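Minor pilin subunit PapF (Escherichia coli, PDB 2W07) is a minor subunit of fimbriae, the surface filaments with which the bacterium colonises the epithelium of particular host organs. Local coordinates at residues I83-G88 with F120-F125; T79-A84 with G130-G135. The protein carries 1 engineered substitution. All coordinates share one frame; numbering follows the deposited sequence.

In the fold
Both contacts start from strand 81-87, and their centres lie 16 Å apart. Contact 1 pairs the greater part of that strand with strand 116-126, its antiparallel neighbour in the sheet of this all-beta pilin fold; its centre lies about 6 Å from that of the chain. The centre of contact 2 lies about 17 Å out, where the residues leading into strand 81-87 meet the loop between strands 116-126 and 138-147. Along the chain the order is 79-88, 120-125, 130-135. The ranges overlap at Ile83 and Ala84, which take part in contact 1 alone, and Phe81 packs on Pro124 between them. Contact 1 is thus buried sheet pairing, contact 2 a surface junction at the start of the same strand.

Contact 1: residues I83-G88 with F120-F125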
loop_
_atom_site.group_PDB
_atom_site.type_symbol
_atom_site.label_atom_id
_atom_site.label_comp_id
_atom_site.label_asym_id
_atom_site.label_seq_id
_atom_site.Cartn_x
_atom_site.Cartn_y
_atom_site.Cartn_z
ATOM N N ILE B 83 13.537 18.227 -8.031
ATOM C CA ILE B 83 12.147 18.586 -7.788
ATOM C C ILE B 83 11.827 18.298 -6.329
ATOM O O ILE B 83 11.925 17.157 -5.886
ATOM C CB ILE B 83 11.189 17.766 -8.677
ATOM C CG1 ILE B 83 11.544 17.963 -10.154
ATOM C CG2 ILE B 83 9.746 18.183 -8.413
ATOM C CD1 ILE B 83 11.377 19.383 -10.651
ATOM N N ALA B 84 11.464 19.340 -5.586
ATOM C CA ALA B 84 11.121 19.203 -4.171
ATOM C C ALA B 84 9.629 18.901 -4.043
ATOM O O ALA B 84 8.823 19.422 -4.809
ATOM C CB ALA B 84 11.465 20.490 -3.418
ATOM N N LEU B 85 9.261 18.066 -3.072
ATOM C CA LEU B 85 7.860 17.695 -2.881
ATOM C C LEU B 85 7.287 18.130 -1.533
ATOM O O LEU B 85 7.976 18.095 -0.510
ATOM C CB LEU B 85 7.686 16.176 -3.017
ATOM C CG LEU B 85 8.175 15.460 -4.279
ATOM C CD1 LEU B 85 7.824 13.981 -4.184
ATOM C CD2 LEU B 85 7.541 16.075 -5.509
ATOM N N TYR B 86 6.017 18.529 -1.544
ATOM C CA TYR B 86 5.322 18.959 -0.336
ATOM C C TYR B 86 3.918 18.353 -0.294
ATOM O O TYR B 86 3.281 18.173 -1.330
ATOM C CB TYR B 86 5.214 20.487 -0.285
ATOM C CG TYR B 86 6.546 21.204 -0.257
ATOM C CD1 TYR B 86 7.291 21.375 -1.423
ATOM C CD2 TYR B 86 7.074 21.689 0.942
ATOM C CE1 TYR B 86 8.528 22.009 -1.400
ATOM C CE2 TYR B 86 8.314 22.327 0.978
ATOM C CZ TYR B 86 9.034 22.482 -0.199
ATOM O OH TYR B 86 10.260 23.105 -0.180
ATOM N N GLN B 87 3.450 18.035 0.910
ATOM C CA GLN B 87 2.124 17.463 1.095
ATOM C C GLN B 87 1.070 18.552 0.956
ATOM O O GLN B 87 1.245 19.661 1.453
ATOM C CB GLN B 87 2.016 16.818 2.475
ATOM C CG GLN B 87 2.967 15.652 2.683
ATOM C CD GLN B 87 2.946 15.124 4.106
ATOM O OE1 GLN B 87 3.260 15.847 5.049
ATOM N NE2 GLN B 87 2.578 13.856 4.266
ATOM N N GLY B 88 -0.020 18.229 0.268
ATOM C CA GLY B 88 -1.094 19.185 0.076
ATOM C C GLY B 88 -0.696 20.344 -0.810
ATOM O O GLY B 88 0.423 20.385 -1.323
ATOM N N PHE B 120 -0.484 16.888 -3.694
ATOM C CA PHE B 120 0.925 17.103 -3.393
ATOM C C PHE B 120 1.467 18.199 -4.289
ATOM O O PHE B 120 1.042 18.349 -5.435
ATOM C CB PHE B 120 1.734 15.807 -3.556
ATOM C CG PHE B 120 1.846 15.313 -4.971
ATOM C CD1 PHE B 120 3.026 15.487 -5.689
ATOM C CD2 PHE B 120 0.787 14.641 -5.575
ATOM C CE1 PHE B 120 3.155 14.995 -6.989
ATOM C CE2 PHE B 120 0.902 14.145 -6.875
ATOM C CZ PHE B 120 2.091 14.322 -7.583
ATOM N N THR B 121 2.389 18.984 -3.748
ATOM C CA THR B 121 2.979 20.080 -4.493
ATOM C C THR B 121 4.442 19.822 -4.839
ATOM O O THR B 121 5.233 19.394 -3.994
ATOM C CB THR B 121 2.862 21.388 -3.702
ATOM O OG1 THR B 121 1.477 21.724 -3.565
ATOM C CG2 THR B 121 3.586 22.516 -4.417
ATOM N N SER B 122 4.782 20.080 -6.096
ATOM C CA SER B 122 6.137 19.890 -6.583
ATOM C C SER B 122 6.689 21.229 -7.040
ATOM O O SER B 122 6.024 21.970 -7.763
ATOM C CB SER B 122 6.143 18.902 -7.754
ATOM O OG SER B 122 5.546 17.668 -7.388
ATOM N N VAL B 123 7.905 21.543 -6.614
ATOM C CA VAL B 123 8.529 22.800 -6.992
ATOM C C VAL B 123 10.007 22.608 -7.328
ATOM O O VAL B 123 10.754 21.991 -6.567
ATOM C CB VAL B 123 8.377 23.850 -5.863
ATOM C CG1 VAL B 123 8.782 23.248 -4.538
ATOM C CG2 VAL B 123 9.218 25.084 -6.175
ATOM N N PRO B 124 10.444 23.135 -8.484
ATOM C CA PRO B 124 11.838 23.017 -8.914
ATOM C C PRO B 124 12.811 23.524 -7.858
ATOM O O PRO B 124 12.511 24.461 -7.118
ATOM C CB PRO B 124 11.869 23.820 -10.217
ATOM C CG PRO B 124 10.758 24.805 -10.047
ATOM C CD PRO B 124 9.676 23.958 -9.434
ATOM N N PHE B 125 13.977 22.887 -7.790
ATOM C CA PHE B 125 14.986 23.237 -6.803
ATOM C C PHE B 125 16.417 23.012 -7.302
ATOM O O PHE B 125 16.772 21.906 -7.710
ATOM C CB PHE B 125 14.755 22.405 -5.541
ATOM C CG PHE B 125 15.786 22.616 -4.469
ATOM C CD1 PHE B 125 15.814 23.792 -3.730
ATOM C CD2 PHE B 125 16.732 21.635 -4.196
ATOM C CE1 PHE B 125 16.768 23.989 -2.734
ATOM C CE2 PHE B 125 17.691 21.820 -3.202
ATOM C CZ PHE B 125 17.709 22.999 -2.471
#
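Four backbone hydrogen bonds and one from a side chain hold residues 83-88 to residues 120-125. Ala84 and Val123 form one antiparallel hydrogen-bonded pair, Ala84 N giving to Val123 O at 2.9 Å from above the carbonyl plane, while Val123 N returns to Ala84 O in the plane of the Ala84 carbonyl. Tyr86 and Thr121 form the next such pair, and its bond from Thr121 N to Tyr86 O is 2.7 Å and nearly straight at 167°. Where strand 81-87 ends, Thr121 takes over with its side chain: OG1, set beside its own backbone N (chi1 -65°), donates a hydrogen bond onto a lone pair of Gly88 O at 2.8 Å. The same hydroxyl is hydrogen-bonded to Thr43 OG1 and Gly90 N, which makes threonine apt at this turn, and glycine suits the positive phi of residue 88.

On the face of Ala84, Tyr86, Thr121 and Val123, the phenol ring crosses Val123 obliquely, Tyr86 CE1 coming 3.4 Å from Val123 CG1, and Thr121 O lies at the ring edge, in its plane. The small Ala84 CB settles 4.0 Å from the same Val123 CG1. Met91 packs on both Tyr86 and Val123.

The other face carries Ile83, Leu85, Phe120, Ser122 and Pro124. Here Ser122 CB meets Ile83 CG2 at 3.7 Å, and Leu85 CD2 reaches Ser122 OG; the short serine fits between two branched neighbours. Apolar side chains of another protein's chain pack on Leu85, Phe120 and Ser122, consistent with chaperone-usher pilins, whose incomplete immunoglobulin-like fold accepts a partner's strand. Ala84 and Tyr86 thus spend their backbone groups on strand 116-126, Ile83 and Leu85 turn theirs to Leu74 and Asn72, and packing on both faces is mostly apolar.

Contact 2: residues T79-A84 with G130-G135; sequences THFGIA and GILNGG
A surface junction between two loops lies at the start of strand 81-87: residues 79-80, which lead into that strand, meet the loop that joins strands 116-126 and 138-147. Leu132 is the main contributor from that loop. Its CG stands beside its own backbone N (chi1 -66°), and the two methyls part company at the tip. Leu132 CD2 lies 3.3 Å from Thr79 O and 3.9 Å from His80 CB, so it covers the backbone at the step into the strand. Leu132 CD1 instead approaches Phe81 CD1 obliquely at 4.3 Å, a looser apolar touch for which a forked leucine is well shaped.

In this immunoglobulin-like pilin fold the first residues of the strand are also bonded to strand 116-126 and the residue after it: Gly82 to Phe125 through the backbone, His80 to Asn127 through the backbone and between ND1 and OD1. The Phe81 ring, its CG anti to the backbone N (chi1 -179°), is buried against Phe137, His34 and Pro124, and Leu132 also packs on Pro32.

The polar part lies on the exposed side, with Thr79 and Asn133. Asn133, the centre of an inverse gamma turn, holds CG in the crowded position between its backbone N and carbonyl carbon (chi1 53°), which swings the amide across to Thr79. There Asn133 ND2 gives a weak hydrogen bond to Thr79 OG1, fairly straight but long at 3.4 Å, between two short polar side chains suited to an exposed site.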
loop_
_atom_site.group_PDB
_atom_site.type_symbol
_atom_site.label_atom_id
_atom_site.label_comp_id
_atom_site.label_asym_id
_atom_site.label_seq_id
_atom_site.Cartn_x
_atom_site.Cartn_y
_atom_site.Cartn_z
ATOM N N THR B 79 22.286 17.716 -13.403
ATOM C CA THR B 79 23.078 17.812 -12.184
ATOM C C THR B 79 22.726 19.104 -11.444
ATOM O O THR B 79 22.499 20.140 -12.070
ATOM C CB THR B 79 24.586 17.821 -12.500
ATOM O OG1 THR B 79 24.847 16.971 -13.627
ATOM C CG2 THR B 79 25.388 17.315 -11.295
ATOM N N HIS B 80 22.677 19.031 -10.116
ATOM C CA HIS B 80 22.362 20.186 -9.274
ATOM C C HIS B 80 20.939 20.719 -9.430
ATOM O O HIS B 80 20.613 21.795 -8.925
ATOM C CB HIS B 80 23.361 21.321 -9.526
ATOM C CG HIS B 80 24.751 21.014 -9.063
ATOM N ND1 HIS B 80 25.042 20.673 -7.760
ATOM C CD2 HIS B 80 25.927 20.981 -9.734
ATOM C CE1 HIS B 80 26.339 20.442 -7.647
ATOM N NE2 HIS B 80 26.898 20.621 -8.829
ATOM N N PHE B 81 20.091 19.971 -10.126
ATOM C CA PHE B 81 18.711 20.389 -10.324
ATOM C C PHE B 81 17.750 19.276 -9.910
ATOM O O PHE B 81 17.882 18.132 -10.350
ATOM C CB PHE B 81 18.474 20.746 -11.786
ATOM C CG PHE B 81 17.076 21.204 -12.069
ATOM C CD1 PHE B 81 16.681 22.496 -11.756
ATOM C CD2 PHE B 81 16.143 20.331 -12.612
ATOM C CE1 PHE B 81 15.375 22.910 -11.978
ATOM C CE2 PHE B 81 14.836 20.737 -12.835
ATOM C CZ PHE B 81 14.453 22.028 -12.517
ATOM N N GLY B 82 16.783 19.606 -9.065
ATOM C CA GLY B 82 15.838 18.599 -8.625
ATOM C C GLY B 82 14.433 19.123 -8.428
ATOM O O GLY B 82 14.155 20.306 -8.637
ATOM N N ILE B 83 13.537 18.227 -8.031
ATOM C CA ILE B 83 12.147 18.586 -7.788
ATOM C C ILE B 83 11.827 18.298 -6.329
ATOM O O ILE B 83 11.925 17.157 -5.886
ATOM C CB ILE B 83 11.189 17.766 -8.677
ATOM C CG1 ILE B 83 11.544 17.963 -10.154
ATOM C CG2 ILE B 83 9.746 18.183 -8.413
ATOM C CD1 ILE B 83 11.377 19.383 -10.651
ATOM N N ALA B 84 11.464 19.340 -5.586
ATOM C CA ALA B 84 11.121 19.203 -4.171
ATOM C C ALA B 84 9.629 18.901 -4.043
ATOM O O ALA B 84 8.823 19.422 -4.809
ATOM C CB ALA B 84 11.465 20.490 -3.418
ATOM N N GLY B 130 25.868 28.585 -10.661
ATOM C CA GLY B 130 26.615 28.202 -11.843
ATOM C C GLY B 130 25.766 27.615 -12.953
ATOM O O GLY B 130 24.546 27.518 -12.830
ATOM N N ILE B 131 26.427 27.214 -14.034
ATOM C CA ILE B 131 25.761 26.653 -15.202
ATOM C C ILE B 131 25.187 25.256 -14.993
ATOM O O ILE B 131 25.768 24.421 -14.296
ATOM C CB ILE B 131 26.727 26.644 -16.388
ATOM N N LEU B 132 24.039 25.015 -15.614
ATOM C CA LEU B 132 23.369 23.724 -15.536
ATOM C C LEU B 132 23.377 23.088 -16.920
ATOM O O LEU B 132 22.928 23.696 -17.892
ATOM C CB LEU B 132 21.921 23.890 -15.064
ATOM C CG LEU B 132 21.671 24.383 -13.637
ATOM C CD1 LEU B 132 20.170 24.492 -13.400
ATOM C CD2 LEU B 132 22.306 23.431 -12.637
ATOM N N ASN B 133 23.894 21.867 -17.001
ATOM C CA ASN B 133 23.961 21.146 -18.262
ATOM C C ASN B 133 22.606 20.557 -18.643
ATOM O O ASN B 133 22.330 19.388 -18.382
ATOM C CB ASN B 133 25.012 20.034 -18.180
ATOM C CG ASN B 133 24.810 19.118 -16.982
ATOM O OD1 ASN B 133 23.781 18.459 -16.853
ATOM N ND2 ASN B 133 25.800 19.072 -16.100
ATOM N N GLY B 134 21.759 21.376 -19.260
ATOM C CA GLY B 134 20.452 20.897 -19.668
ATOM C C GLY B 134 19.365 21.952 -19.625
ATOM O O GLY B 134 19.226 22.673 -18.637
ATOM N N GLY B 135 18.597 22.038 -20.708
ATOM C CA GLY B 135 17.514 23.000 -20.784
ATOM C C GLY B 135 16.200 22.292 -20.523
ATOM O O GLY B 135 15.200 22.914 -20.160
#